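PDB 6DF3: interleukin-20 receptor subunit beta from Homo sapiens, which pairs with IL20RA to form a receptor for interleukins 19, 20 and 24, and with IL22RA1 to form one for interleukins 20 and 24. Local coordinates for residues C[4-9]-C[19-24]; C[29-34]-C[57-62]; C[98-103]-C[178-183]; C[102-107]-C[171-176]. The protein carries 1 engineered substitution. One frame throughout, in Å; residues are numbered along the deposited sequence.

Contact 1. Residues C[4-9]-C[19-24]; sequences PQNLSV and MWSPVI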
loop_
_atom_site.group_PDB
_atom_site.type_symbol
_atom_site.label_atom_id
_atom_site.label_comp_id
_atom_site.label_asym_id
_atom_site.label_seq_id
_atom_site.Cartn_x
_atom_site.Cartn_y
_atom_site.Cartn_z
ATOM N N PRO C 4 -18.253 -22.837 22.991
ATOM C CA PRO C 4 -16.878 -23.364 22.884
ATOM C C PRO C 4 -15.976 -22.777 23.979
ATOM O O PRO C 4 -16.196 -21.648 24.369
ATOM C CB PRO C 4 -16.399 -22.875 21.493
ATOM C CG PRO C 4 -17.536 -22.088 20.902
ATOM C CD PRO C 4 -18.597 -21.878 21.922
ATOM N N GLN C 5 -14.996 -23.550 24.444
ATOM C CA GLN C 5 -14.142 -23.228 25.572
ATOM C C GLN C 5 -12.697 -23.327 25.104
ATOM O O GLN C 5 -12.438 -23.783 23.987
ATOM C CB GLN C 5 -14.410 -24.203 26.726
ATOM C CG GLN C 5 -15.808 -24.110 27.389
ATOM C CD GLN C 5 -16.152 -22.701 27.912
ATOM O OE1 GLN C 5 -15.278 -21.984 28.390
ATOM N NE2 GLN C 5 -17.421 -22.292 27.795
ATOM N N ASN C 6 -11.774 -22.872 25.955
ATOM C CA ASN C 6 -10.332 -22.972 25.734
ATOM C C ASN C 6 -9.913 -22.226 24.436
ATOM O O ASN C 6 -9.283 -22.756 23.558
ATOM C CB ASN C 6 -9.908 -24.450 25.779
ATOM C CG ASN C 6 -10.474 -25.188 27.032
ATOM O OD1 ASN C 6 -11.496 -25.936 26.999
ATOM N ND2 ASN C 6 -9.839 -24.922 28.163
ATOM N N LEU C 7 -10.320 -20.979 24.328
ATOM C CA LEU C 7 -9.976 -20.170 23.189
ATOM C C LEU C 7 -8.567 -19.700 23.322
ATOM O O LEU C 7 -8.187 -19.198 24.405
ATOM C CB LEU C 7 -10.822 -18.918 23.110
ATOM C CG LEU C 7 -12.132 -19.133 22.368
ATOM C CD1 LEU C 7 -13.010 -20.140 23.065
ATOM C CD2 LEU C 7 -12.839 -17.825 22.222
ATOM N N SER C 8 -7.809 -19.844 22.233
ATOM C CA SER C 8 -6.480 -19.268 22.151
ATOM C C SER C 8 -6.107 -18.899 20.685
ATOM O O SER C 8 -6.726 -19.370 19.749
ATOM C CB SER C 8 -5.447 -20.223 22.819
ATOM O OG SER C 8 -5.108 -21.290 21.945
ATOM N N VAL C 9 -5.113 -18.035 20.513
ATOM C CA VAL C 9 -4.559 -17.733 19.202
ATOM C C VAL C 9 -3.136 -18.298 19.107
ATOM O O VAL C 9 -2.294 -17.909 19.865
ATOM C CB VAL C 9 -4.544 -16.205 18.924
ATOM C CG1 VAL C 9 -3.977 -15.920 17.536
ATOM C CG2 VAL C 9 -5.964 -15.610 18.999
ATOM N N MET C 19 -8.428 -20.779 17.855
ATOM C CA MET C 19 -8.607 -22.265 18.149
ATOM C C MET C 19 -9.399 -22.387 19.399
ATOM O O MET C 19 -9.335 -21.507 20.232
ATOM C CB MET C 19 -7.317 -23.065 18.392
ATOM C CG MET C 19 -6.344 -23.015 17.209
ATOM S SD MET C 19 -4.664 -23.702 17.442
ATOM C CE MET C 19 -4.357 -23.298 19.167
ATOM N N TRP C 20 -10.178 -23.449 19.478
ATOM C CA TRP C 20 -11.032 -23.702 20.623
ATOM C C TRP C 20 -11.244 -25.218 20.706
ATOM O O TRP C 20 -10.947 -25.924 19.757
ATOM C CB TRP C 20 -12.340 -22.891 20.507
ATOM C CG TRP C 20 -13.082 -23.090 19.207
ATOM C CD1 TRP C 20 -13.995 -24.029 18.964
ATOM C CD2 TRP C 20 -12.964 -22.330 17.991
ATOM N NE1 TRP C 20 -14.466 -23.937 17.688
ATOM C CE2 TRP C 20 -13.852 -22.897 17.060
ATOM C CE3 TRP C 20 -12.206 -21.237 17.604
ATOM C CZ2 TRP C 20 -14.006 -22.409 15.744
ATOM C CZ3 TRP C 20 -12.335 -20.749 16.289
ATOM C CH2 TRP C 20 -13.246 -21.333 15.378
ATOM N N SER C 21 -11.737 -25.713 21.841
ATOM C CA SER C 21 -12.133 -27.112 21.948
ATOM C C SER C 21 -13.486 -27.307 21.247
ATOM O O SER C 21 -14.342 -26.451 21.334
ATOM C CB SER C 21 -12.318 -27.554 23.400
ATOM O OG SER C 21 -11.230 -27.164 24.177
ATOM N N PRO C 22 -13.674 -28.453 20.582
ATOM C CA PRO C 22 -14.936 -28.643 19.906
ATOM C C PRO C 22 -16.078 -28.857 20.876
ATOM O O PRO C 22 -15.898 -29.475 21.923
ATOM C CB PRO C 22 -14.697 -29.917 19.087
ATOM C CG PRO C 22 -13.663 -30.658 19.858
ATOM C CD PRO C 22 -12.743 -29.576 20.314
ATOM N N VAL C 23 -17.244 -28.365 20.510
ATOM C CA VAL C 23 -18.435 -28.577 21.292
ATOM C C VAL C 23 -19.009 -29.938 20.939
ATOM O O VAL C 23 -19.120 -30.279 19.760
ATOM C CB VAL C 23 -19.458 -27.474 21.043
ATOM C CG1 VAL C 23 -20.807 -27.814 21.658
ATOM C CG2 VAL C 23 -18.887 -26.170 21.592
ATOM N N ILE C 24 -19.380 -30.686 21.980
ATOM C CA ILE C 24 -19.797 -32.077 21.847
ATOM C C ILE C 24 -21.260 -32.120 21.410
ATOM O O ILE C 24 -22.117 -31.457 22.014
ATOM C CB ILE C 24 -19.549 -32.877 23.172
ATOM C CG1 ILE C 24 -19.183 -34.335 22.848
ATOM C CG2 ILE C 24 -20.721 -32.821 24.175
ATOM C CD1 ILE C 24 -17.828 -34.456 22.160
#
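Ser8 and Met19 form an antiparallel hydrogen-bonded pair where the first two strands of the N-terminal fibronectin type III domain meet. Ser8 N gives to Met19 O at 3.0 Å, nearly straight at 164°, and Met19 N returns a more bent bond to Ser8 O (134°). On the same face, the methyl CE of Met19 rests 3.5 Å from Ser8 OG. The next bond runs from Ser21 N to Gln5 O at 3.0 Å. Asn6 reinforces it: chi1 (-49°) sets CG anti to the carbonyl carbon, and from there OD1 accepts from Ser21 OG at 3.1 Å, the donor tilted out of the amide's carbonyl plane.

Trp20 turns its side chain toward the core between the sheets. Its CB touches Gln5 O at 3.6 Å and Leu7 CD1 at 3.8 Å. CG and CD1 then meet Pro4 CB, with CD1 the nearer at 3.7 Å and the approach oblique to the ring. Farther out, NE1 lies against Tyr32 CD1, where the two rings meet edge-to-face, and Val34 and Val79 also touch the Trp20 side chain. Pro4 is also held from outside, its carbonyl taking a bond from Ser91 OG. At the far end Val23 CG2 touches the Pro4 backbone, 3.7 Å from its N.

Contact 2. Residues C[29-34]-C[57-62]; sequences TVYYSV and LTEGPE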
loop_
_atom_site.group_PDB
_atom_site.type_symbol
_atom_site.label_atom_id
_atom_site.label_comp_id
_atom_site.label_asym_id
_atom_site.label_seq_id
_atom_site.Cartn_x
_atom_site.Cartn_y
_atom_site.Cartn_z
ATOM N N THR C 29 -23.381 -32.295 12.886
ATOM C CA THR C 29 -22.068 -31.692 12.905
ATOM C C THR C 29 -22.202 -30.233 13.277
ATOM O O THR C 29 -23.036 -29.501 12.729
ATOM C CB THR C 29 -21.240 -31.785 11.606
ATOM O OG1 THR C 29 -21.230 -30.510 10.915
ATOM C CG2 THR C 29 -21.627 -32.971 10.723
ATOM N N VAL C 30 -21.355 -29.813 14.201
ATOM C CA VAL C 30 -21.421 -28.460 14.724
ATOM C C VAL C 30 -20.671 -27.505 13.802
ATOM O O VAL C 30 -19.583 -27.845 13.272
ATOM C CB VAL C 30 -20.873 -28.388 16.160
ATOM C CG1 VAL C 30 -20.785 -26.933 16.650
ATOM C CG2 VAL C 30 -21.753 -29.245 17.077
ATOM N N TYR C 31 -21.286 -26.334 13.603
ATOM C CA TYR C 31 -20.632 -25.199 12.922
ATOM C C TYR C 31 -20.271 -24.061 13.894
ATOM O O TYR C 31 -20.848 -23.933 14.976
ATOM C CB TYR C 31 -21.537 -24.731 11.763
ATOM C CG TYR C 31 -21.622 -25.751 10.589
ATOM C CD1 TYR C 31 -20.442 -26.157 9.899
ATOM C CD2 TYR C 31 -22.855 -26.282 10.150
ATOM C CE1 TYR C 31 -20.490 -27.076 8.847
ATOM C CE2 TYR C 31 -22.903 -27.206 9.081
ATOM C CZ TYR C 31 -21.719 -27.582 8.440
ATOM O OH TYR C 31 -21.701 -28.453 7.390
ATOM N N TYR C 32 -19.301 -23.253 13.527
ATOM C CA TYR C 32 -18.844 -22.177 14.414
ATOM C C TYR C 32 -18.883 -20.844 13.681
ATOM O O TYR C 32 -18.653 -20.824 12.481
ATOM C CB TYR C 32 -17.392 -22.472 14.888
ATOM C CG TYR C 32 -17.267 -23.765 15.620
ATOM C CD1 TYR C 32 -17.713 -23.873 16.921
ATOM C CD2 TYR C 32 -16.747 -24.912 14.997
ATOM C CE1 TYR C 32 -17.659 -25.072 17.607
ATOM C CE2 TYR C 32 -16.667 -26.123 15.686
ATOM C CZ TYR C 32 -17.133 -26.189 16.999
ATOM O OH TYR C 32 -17.115 -27.356 17.711
ATOM N N SER C 33 -19.098 -19.735 14.383
ATOM C CA SER C 33 -18.956 -18.368 13.783
ATOM C C SER C 33 -18.020 -17.556 14.628
ATOM O O SER C 33 -18.113 -17.587 15.858
ATOM C CB SER C 33 -20.300 -17.646 13.664
ATOM O OG SER C 33 -21.227 -18.519 13.031
ATOM N N VAL C 34 -17.104 -16.864 13.965
ATOM C CA VAL C 34 -16.170 -15.987 14.645
ATOM C C VAL C 34 -16.406 -14.489 14.352
ATOM O O VAL C 34 -16.625 -14.134 13.211
ATOM C CB VAL C 34 -14.743 -16.326 14.260
ATOM C CG1 VAL C 34 -13.781 -15.396 14.963
ATOM C CG2 VAL C 34 -14.470 -17.778 14.569
ATOM N N LEU C 57 -20.195 -19.723 9.939
ATOM C CA LEU C 57 -20.593 -21.108 9.744
ATOM C C LEU C 57 -19.483 -22.105 9.221
ATOM O O LEU C 57 -19.828 -23.156 8.673
ATOM C CB LEU C 57 -21.900 -21.139 8.922
ATOM C CG LEU C 57 -23.188 -20.574 9.592
ATOM C CD1 LEU C 57 -23.083 -19.189 10.240
ATOM C CD2 LEU C 57 -24.335 -20.553 8.588
ATOM N N THR C 58 -18.182 -21.776 9.412
ATOM C CA THR C 58 -17.038 -22.730 9.390
ATOM C C THR C 58 -17.229 -23.978 10.289
ATOM O O THR C 58 -17.970 -23.934 11.289
ATOM C CB THR C 58 -15.727 -22.043 9.862
ATOM O OG1 THR C 58 -14.636 -22.970 9.867
ATOM C CG2 THR C 58 -15.817 -21.463 11.287
ATOM N N GLU C 59 -16.531 -25.070 9.957
ATOM C CA GLU C 59 -16.803 -26.392 10.550
ATOM C C GLU C 59 -15.756 -26.833 11.567
ATOM O O GLU C 59 -16.109 -27.283 12.639
ATOM C CB GLU C 59 -16.958 -27.471 9.461
ATOM C CG GLU C 59 -17.673 -28.719 9.956
ATOM C CD GLU C 59 -17.651 -29.887 8.963
ATOM O OE1 GLU C 59 -18.375 -29.843 7.940
ATOM O OE2 GLU C 59 -16.933 -30.881 9.225
ATOM N N GLY C 60 -14.476 -26.739 11.238
ATOM C CA GLY C 60 -13.423 -27.291 12.122
ATOM C C GLY C 60 -13.333 -26.450 13.383
ATOM O O GLY C 60 -13.946 -25.391 13.421
ATOM N N PRO C 61 -12.537 -26.882 14.396
ATOM C CA PRO C 61 -12.434 -26.114 15.639
ATOM C C PRO C 61 -11.369 -24.955 15.533
ATOM O O PRO C 61 -10.671 -24.649 16.491
ATOM C CB PRO C 61 -12.049 -27.201 16.646
ATOM C CG PRO C 61 -11.162 -28.121 15.844
ATOM C CD PRO C 61 -11.504 -27.943 14.370
ATOM N N GLU C 62 -11.282 -24.293 14.376
ATOM C CA GLU C 62 -10.347 -23.214 14.186
ATOM C C GLU C 62 -10.771 -22.235 13.065
ATOM O O GLU C 62 -11.766 -22.433 12.378
ATOM C CB GLU C 62 -8.926 -23.785 14.005
ATOM C CG GLU C 62 -8.714 -24.454 12.675
ATOM C CD GLU C 62 -7.437 -25.289 12.609
ATOM O OE1 GLU C 62 -7.169 -26.084 13.540
ATOM O OE2 GLU C 62 -6.715 -25.176 11.594
#
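Tyr32 N donates to Thr58 O at 2.7 Å, nearly straight at 165° and aimed down the carbonyl bond. One residue along, Leu57 N reaches Ser33 OG in a weak bond of 3.5 Å, and Leu57 CD1 packs against that same hydroxyl. Thr58 CG2 comes 3.1 Å from Tyr32 O, a close meeting of methyl and carbonyl. The Tyr32 ring receives two carbonyls: Glu59 O lies near its plane at the edge, 3.3 Å from CE2, while Gly60 O approaches CD2 obliquely. Its hydroxyl, beyond this contact, is bonded to Val23 N.

The contact joins strand 31-37 of the first fibronectin type III domain to the loop that passes from strand 50-51 in one sheet to strand 62-64 in the other; the Cys55-Cys63 disulfide ties this loop to strand 62-64.

Toward the surface Tyr31 takes over. Leu57 O lies 3.3 Å from its CD1, and the Glu59 chain, with CG anti to the backbone N (chi1 -161°), crosses the ring obliquely so that CG touches CE1 at 3.4 Å. The carboxylate plane is turned 55° from the ring, and Thr29 OG1 stands over one ring face, offset toward the rim.

Contact 3. Residues C[98-103]-C[178-183]; sequences NRQSTI and IGRYSA. Engineered in segment 98-103: Gln100 (natural residue Asn).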
loop_
_atom_site.group_PDB
_atom_site.type_symbol
_atom_site.label_atom_id
_atom_site.label_comp_id
_atom_site.label_asym_id
_atom_site.label_seq_id
_atom_site.Cartn_x
_atom_site.Cartn_y
_atom_site.Cartn_z
ATOM N N ASN C 98 -2.608 -9.258 19.895
ATOM C CA ASN C 98 -1.854 -8.276 19.225
ATOM C C ASN C 98 -0.819 -8.993 18.345
ATOM O O ASN C 98 0.106 -9.673 18.857
ATOM C CB ASN C 98 -1.145 -7.355 20.235
ATOM C CG ASN C 98 -0.526 -6.091 19.553
ATOM O OD1 ASN C 98 -0.022 -6.152 18.418
ATOM N ND2 ASN C 98 -0.575 -4.959 20.240
ATOM N N ARG C 99 -0.858 -8.732 17.029
ATOM C CA ARG C 99 0.096 -9.364 16.139
ATOM C C ARG C 99 1.571 -9.011 16.429
ATOM O O ARG C 99 2.405 -9.651 15.894
ATOM C CB ARG C 99 -0.239 -9.124 14.682
ATOM C CG ARG C 99 0.013 -7.683 14.210
ATOM C CD ARG C 99 -0.659 -7.438 12.856
ATOM N NE ARG C 99 -0.336 -6.099 12.380
ATOM C CZ ARG C 99 -0.627 -5.634 11.185
ATOM N NH1 ARG C 99 -1.169 -6.416 10.267
ATOM N NH2 ARG C 99 -0.332 -4.374 10.911
ATOM N N GLN C 100 1.864 -7.963 17.191
ATOM C CA GLN C 100 3.212 -7.669 17.699
ATOM C C GLN C 100 3.824 -8.937 18.383
ATOM O O GLN C 100 4.981 -9.121 18.413
ATOM C CB GLN C 100 3.086 -6.498 18.688
ATOM C CG GLN C 100 4.343 -5.977 19.405
ATOM C CD GLN C 100 5.129 -5.013 18.521
ATOM O OE1 GLN C 100 4.556 -4.090 17.917
ATOM N NE2 GLN C 100 6.444 -5.218 18.430
ATOM N N SER C 101 2.995 -9.803 18.932
ATOM C CA SER C 101 3.470 -10.979 19.595
ATOM C C SER C 101 3.556 -12.186 18.671
ATOM O O SER C 101 3.730 -13.264 19.160
ATOM C CB SER C 101 2.567 -11.258 20.776
ATOM O OG SER C 101 1.362 -11.833 20.268
ATOM N N THR C 102 3.471 -12.037 17.342
ATOM C CA THR C 102 3.571 -13.210 16.481
ATOM C C THR C 102 4.925 -13.998 16.711
ATOM O O THR C 102 5.928 -13.393 17.152
ATOM C CB THR C 102 3.399 -12.896 15.061
ATOM O OG1 THR C 102 3.170 -14.079 14.321
ATOM C CG2 THR C 102 4.593 -12.151 14.474
ATOM N N ILE C 103 4.929 -15.320 16.458
ATOM C CA ILE C 103 6.156 -16.127 16.632
ATOM C C ILE C 103 6.927 -16.049 15.322
ATOM O O ILE C 103 6.491 -16.570 14.328
ATOM C CB ILE C 103 5.852 -17.581 17.010
ATOM C CG1 ILE C 103 5.155 -17.592 18.383
ATOM C CG2 ILE C 103 7.147 -18.406 16.989
ATOM C CD1 ILE C 103 4.522 -18.906 18.794
ATOM N N ILE C 178 5.506 -4.683 12.796
ATOM C CA ILE C 178 5.721 -4.888 14.239
ATOM C C ILE C 178 7.109 -4.469 14.749
ATOM O O ILE C 178 7.315 -4.386 15.964
ATOM C CB ILE C 178 5.374 -6.361 14.595
ATOM C CG1 ILE C 178 6.371 -7.344 13.987
ATOM C CG2 ILE C 178 3.985 -6.703 14.055
ATOM C CD1 ILE C 178 5.967 -8.801 14.125
ATOM N N GLY C 179 8.042 -4.179 13.839
ATOM C CA GLY C 179 9.322 -3.626 14.216
ATOM C C GLY C 179 10.289 -4.684 14.722
ATOM O O GLY C 179 11.244 -4.363 15.421
ATOM N N ARG C 180 10.081 -5.932 14.308
ATOM C CA ARG C 180 10.777 -7.082 14.883
ATOM C C ARG C 180 11.486 -7.855 13.793
ATOM O O ARG C 180 10.999 -7.909 12.676
ATOM C CB ARG C 180 9.823 -7.993 15.672
ATOM C CG ARG C 180 9.368 -7.372 16.995
ATOM C CD ARG C 180 8.408 -8.305 17.763
ATOM N NE ARG C 180 8.951 -9.668 17.783
ATOM C CZ ARG C 180 8.288 -10.822 17.648
ATOM N NH1 ARG C 180 6.969 -10.883 17.460
ATOM N NH2 ARG C 180 8.987 -11.943 17.682
ATOM N N TYR C 181 12.668 -8.378 14.162
ATOM C CA TYR C 181 13.453 -9.357 13.393
ATOM C C TYR C 181 13.382 -10.701 14.129
ATOM O O TYR C 181 13.288 -10.712 15.388
ATOM C CB TYR C 181 14.956 -8.963 13.339
ATOM C CG TYR C 181 15.250 -7.564 12.802
ATOM C CD1 TYR C 181 15.080 -6.419 13.626
ATOM C CD2 TYR C 181 15.673 -7.377 11.472
ATOM C CE1 TYR C 181 15.301 -5.122 13.141
ATOM C CE2 TYR C 181 15.925 -6.080 10.966
ATOM C CZ TYR C 181 15.746 -4.957 11.808
ATOM O OH TYR C 181 15.958 -3.680 11.332
ATOM N N SER C 182 13.437 -11.789 13.345
ATOM C CA SER C 182 13.728 -13.141 13.850
ATOM C C SER C 182 15.213 -13.359 14.256
ATOM O O SER C 182 16.098 -12.554 13.966
ATOM C CB SER C 182 13.367 -14.227 12.821
ATOM O OG SER C 182 14.362 -14.421 11.824
ATOM N N ALA C 183 15.457 -14.484 14.919
ATOM C CA ALA C 183 16.807 -15.007 15.148
ATOM C C ALA C 183 17.403 -15.333 13.784
ATOM O O ALA C 183 16.659 -15.559 12.828
ATOM C CB ALA C 183 16.756 -16.289 16.010
#
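Arg180 NH1 alone reaches two backbone carbonyls of the 98-103 turn, bridging Gln100 O and Thr102 O. The bond to Thr102 O is 2.7 Å and straight (173°), lying both in the guanidinium plane and on a carbonyl lone pair. The one to Gln100 O, at 2.8 Å, is bent to 139° and leaves the plane. NH2 adds a weak bond to Thr102 O. A bend at chi3 (47°) sets NE back from the extended line of the chain, and CD packs 3.7 Å from Gln100 NE2.

Gln100 is an engineered residue in place of Asn. The side chains of Gln100 and Ile178 run past each other in opposite directions, and NE2 donates to a lone pair of Ile178 O at 2.7 Å, though the bond is bent and the carbonyl lies out of the amide's own plane. Ile178 itself points into the turn: CG2 meets Arg99 CG at 4.1 Å, and CD1 meets Thr102 CG2 at 3.6 Å, the two side chains crossing at about a right angle. The turn is shaped by an Asx turn, Asn98 OD1 accepting from Gln100 N, while Arg99 NE bonds Thr72 OG1 and Thr102 OG1 bonds Ser11 OG.

Opposite Val175, Gly179 and Arg180 form a G1 beta bulge that opens strand 180-189. The second fibronectin type III domain thus grips the linker from the first, at the interdomain elbow of a type II cytokine receptor.

Contact 4. Residues C[102-107]-C[171-176]; sequences TILTRP and AETFVK. Unlike the reference sequence in segment 171-176: Glu172 (reference Gln).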
loop_
_atom_site.group_PDB
_atom_site.type_symbol
_atom_site.label_atom_id
_atom_site.label_comp_id
_atom_site.label_asym_id
_atom_site.label_seq_id
_atom_site.Cartn_x
_atom_site.Cartn_y
_atom_site.Cartn_z
ATOM N N THR C 102 3.471 -12.037 17.342
ATOM C CA THR C 102 3.571 -13.210 16.481
ATOM C C THR C 102 4.925 -13.998 16.711
ATOM O O THR C 102 5.928 -13.393 17.152
ATOM C CB THR C 102 3.399 -12.896 15.061
ATOM O OG1 THR C 102 3.170 -14.079 14.321
ATOM C CG2 THR C 102 4.593 -12.151 14.474
ATOM N N ILE C 103 4.929 -15.320 16.458
ATOM C CA ILE C 103 6.156 -16.127 16.632
ATOM C C ILE C 103 6.927 -16.049 15.322
ATOM O O ILE C 103 6.491 -16.570 14.328
ATOM C CB ILE C 103 5.852 -17.581 17.010
ATOM C CG1 ILE C 103 5.155 -17.592 18.383
ATOM C CG2 ILE C 103 7.147 -18.406 16.989
ATOM C CD1 ILE C 103 4.522 -18.906 18.794
ATOM N N LEU C 104 8.071 -15.394 15.341
ATOM C CA LEU C 104 8.934 -15.296 14.134
ATOM C C LEU C 104 9.971 -16.386 14.270
ATOM O O LEU C 104 10.784 -16.370 15.228
ATOM C CB LEU C 104 9.654 -13.944 14.065
ATOM C CG LEU C 104 8.777 -12.701 13.908
ATOM C CD1 LEU C 104 9.616 -11.494 13.503
ATOM C CD2 LEU C 104 7.697 -12.930 12.872
ATOM N N THR C 105 9.934 -17.329 13.341
ATOM C CA THR C 105 10.907 -18.395 13.331
ATOM C C THR C 105 12.130 -17.930 12.534
ATOM O O THR C 105 12.145 -16.894 11.817
ATOM C CB THR C 105 10.261 -19.713 12.827
ATOM O OG1 THR C 105 9.423 -19.441 11.724
ATOM C CG2 THR C 105 9.269 -20.261 13.831
ATOM N N ARG C 106 13.221 -18.625 12.750
ATOM C CA ARG C 106 14.282 -18.544 11.798
ATOM C C ARG C 106 13.885 -19.061 10.362
ATOM O O ARG C 106 13.187 -20.082 10.209
ATOM C CB ARG C 106 15.498 -19.204 12.349
ATOM C CG ARG C 106 15.367 -20.673 12.585
ATOM C CD ARG C 106 16.148 -20.960 13.855
ATOM N NE ARG C 106 16.452 -22.348 14.013
ATOM C CZ ARG C 106 16.825 -22.882 15.160
ATOM N NH1 ARG C 106 16.894 -22.157 16.282
ATOM N NH2 ARG C 106 17.126 -24.170 15.192
ATOM N N PRO C 107 14.295 -18.294 9.296
ATOM C CA PRO C 107 13.840 -18.660 7.957
ATOM C C PRO C 107 14.539 -19.896 7.448
ATOM O O PRO C 107 15.751 -20.051 7.677
ATOM C CB PRO C 107 14.209 -17.408 7.095
ATOM C CG PRO C 107 15.409 -16.802 7.805
ATOM C CD PRO C 107 15.102 -17.049 9.285
ATOM N N ALA C 171 20.691 -16.193 7.544
ATOM C CA ALA C 171 19.573 -15.328 7.150
ATOM C C ALA C 171 18.544 -15.161 8.269
ATOM O O ALA C 171 18.273 -16.073 9.057
ATOM C CB ALA C 171 18.893 -15.871 5.900
ATOM N N GLU C 172 17.927 -13.998 8.267
ATOM C CA GLU C 172 17.095 -13.485 9.329
ATOM C C GLU C 172 15.890 -12.856 8.618
ATOM O O GLU C 172 15.981 -12.508 7.441
ATOM C CB GLU C 172 17.946 -12.382 9.953
ATOM C CG GLU C 172 17.568 -11.855 11.301
ATOM C CD GLU C 172 18.265 -10.529 11.642
ATOM O OE1 GLU C 172 18.303 -10.183 12.846
ATOM O OE2 GLU C 172 18.764 -9.810 10.747
ATOM N N THR C 173 14.818 -12.609 9.353
ATOM C CA THR C 173 13.585 -12.151 8.787
ATOM C C THR C 173 13.320 -10.775 9.493
ATOM O O THR C 173 13.825 -10.553 10.608
ATOM C CB THR C 173 12.587 -13.266 9.115
ATOM O OG1 THR C 173 12.005 -13.858 7.942
ATOM C CG2 THR C 173 11.623 -12.806 10.099
ATOM N N PHE C 174 12.596 -9.856 8.833
ATOM C CA PHE C 174 12.205 -8.522 9.395
ATOM C C PHE C 174 10.790 -8.170 8.953
ATOM O O PHE C 174 10.485 -8.344 7.795
ATOM C CB PHE C 174 13.107 -7.365 8.940
ATOM C CG PHE C 174 12.647 -6.010 9.434
ATOM C CD1 PHE C 174 12.738 -5.664 10.788
ATOM C CD2 PHE C 174 12.088 -5.081 8.558
ATOM C CE1 PHE C 174 12.298 -4.414 11.264
ATOM C CE2 PHE C 174 11.650 -3.823 9.016
ATOM C CZ PHE C 174 11.750 -3.478 10.370
ATOM N N VAL C 175 9.979 -7.667 9.896
ATOM C CA VAL C 175 8.530 -7.460 9.758
ATOM C C VAL C 175 8.228 -5.988 10.144
ATOM O O VAL C 175 8.105 -5.631 11.363
ATOM C CB VAL C 175 7.728 -8.481 10.657
ATOM C CG1 VAL C 175 6.217 -8.212 10.621
ATOM C CG2 VAL C 175 7.948 -9.921 10.191
ATOM N N LYS C 176 8.185 -5.103 9.117
ATOM C CA LYS C 176 7.960 -3.661 9.326
ATOM C C LYS C 176 6.724 -3.354 10.220
ATOM O O LYS C 176 6.821 -2.543 11.130
ATOM C CB LYS C 176 7.833 -2.973 7.990
ATOM C CG LYS C 176 7.892 -1.459 8.089
ATOM C CD LYS C 176 7.902 -0.802 6.721
ATOM C CE LYS C 176 9.258 -0.967 6.053
ATOM N NZ LYS C 176 9.245 -0.190 4.788
#
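Pro107 presses its ring against the backbone of Ala171, with CG 3.2 Å and CD 3.3 Å from Ala171 O. This is the tight end of the contact. CG also lies 4.1 Å from Ala171 CB, and Phe131 and Ser182 also touch the ring. A second, less intimate patch forms farther back along the linker. Leu104 CG stands anti to the carbonyl carbon (chi1 -64°); its CD1 and CD2 each lie 4.0 Å from Val175 CG2, and CD1 is 4.2 Å from Thr173 CG2, the side chains crossing obliquely. Thr173 lies between the two patches, and the atom of the linker nearest its OG1 is Pro107 CB at 4.3 Å.

The other side is looser. Thr105 directs its CB away from strand 167-175 and uses its OG1 on Asn13 ND2 in the first domain, and the exposed Arg106 leads its guanidinium away. On the strand, Glu172, which differs from the reference sequence, and Phe174 turn to the opposite face, where Phe174 meets the ring of Tyr181. Another protein chain of the assembly comes close just past the strand, where Lys176 packs on one of its aromatic side chains.

Between these two segments the contact is apolar, without hydrogen bonds, while a polar tie from this linker to the second fibronectin type III domain comes from Arg180 to Thr102 O. Pro107 has no N-H to offer the strand, and across this contact Ala171 O meets carbon atoms of the proline ring. The buried Thr173 OG1 has no polar partner in the model to compensate it.

In the fold
The four contacts fall into two pairs, one in the N-terminal fibronectin type III domain and one at the domain junction. Contacts 1 and 2, with centres about 10 Å apart, both belong to the first fibronectin type III domain and touch, Trp20 N probably bonding to Pro61 O. Contacts 3 and 4 have centres about 7 Å apart, share Thr102 and Ile103, and meet neighbouring strands 180-189 and 167-175 of one sheet in the second domain. Between the pairs the centres are about 25 to 31 Å apart. In sequence contact 1 closes before contact 2 opens, and the linker then serves contacts 3 and 4, joining the two domains of this receptor's extracellular part.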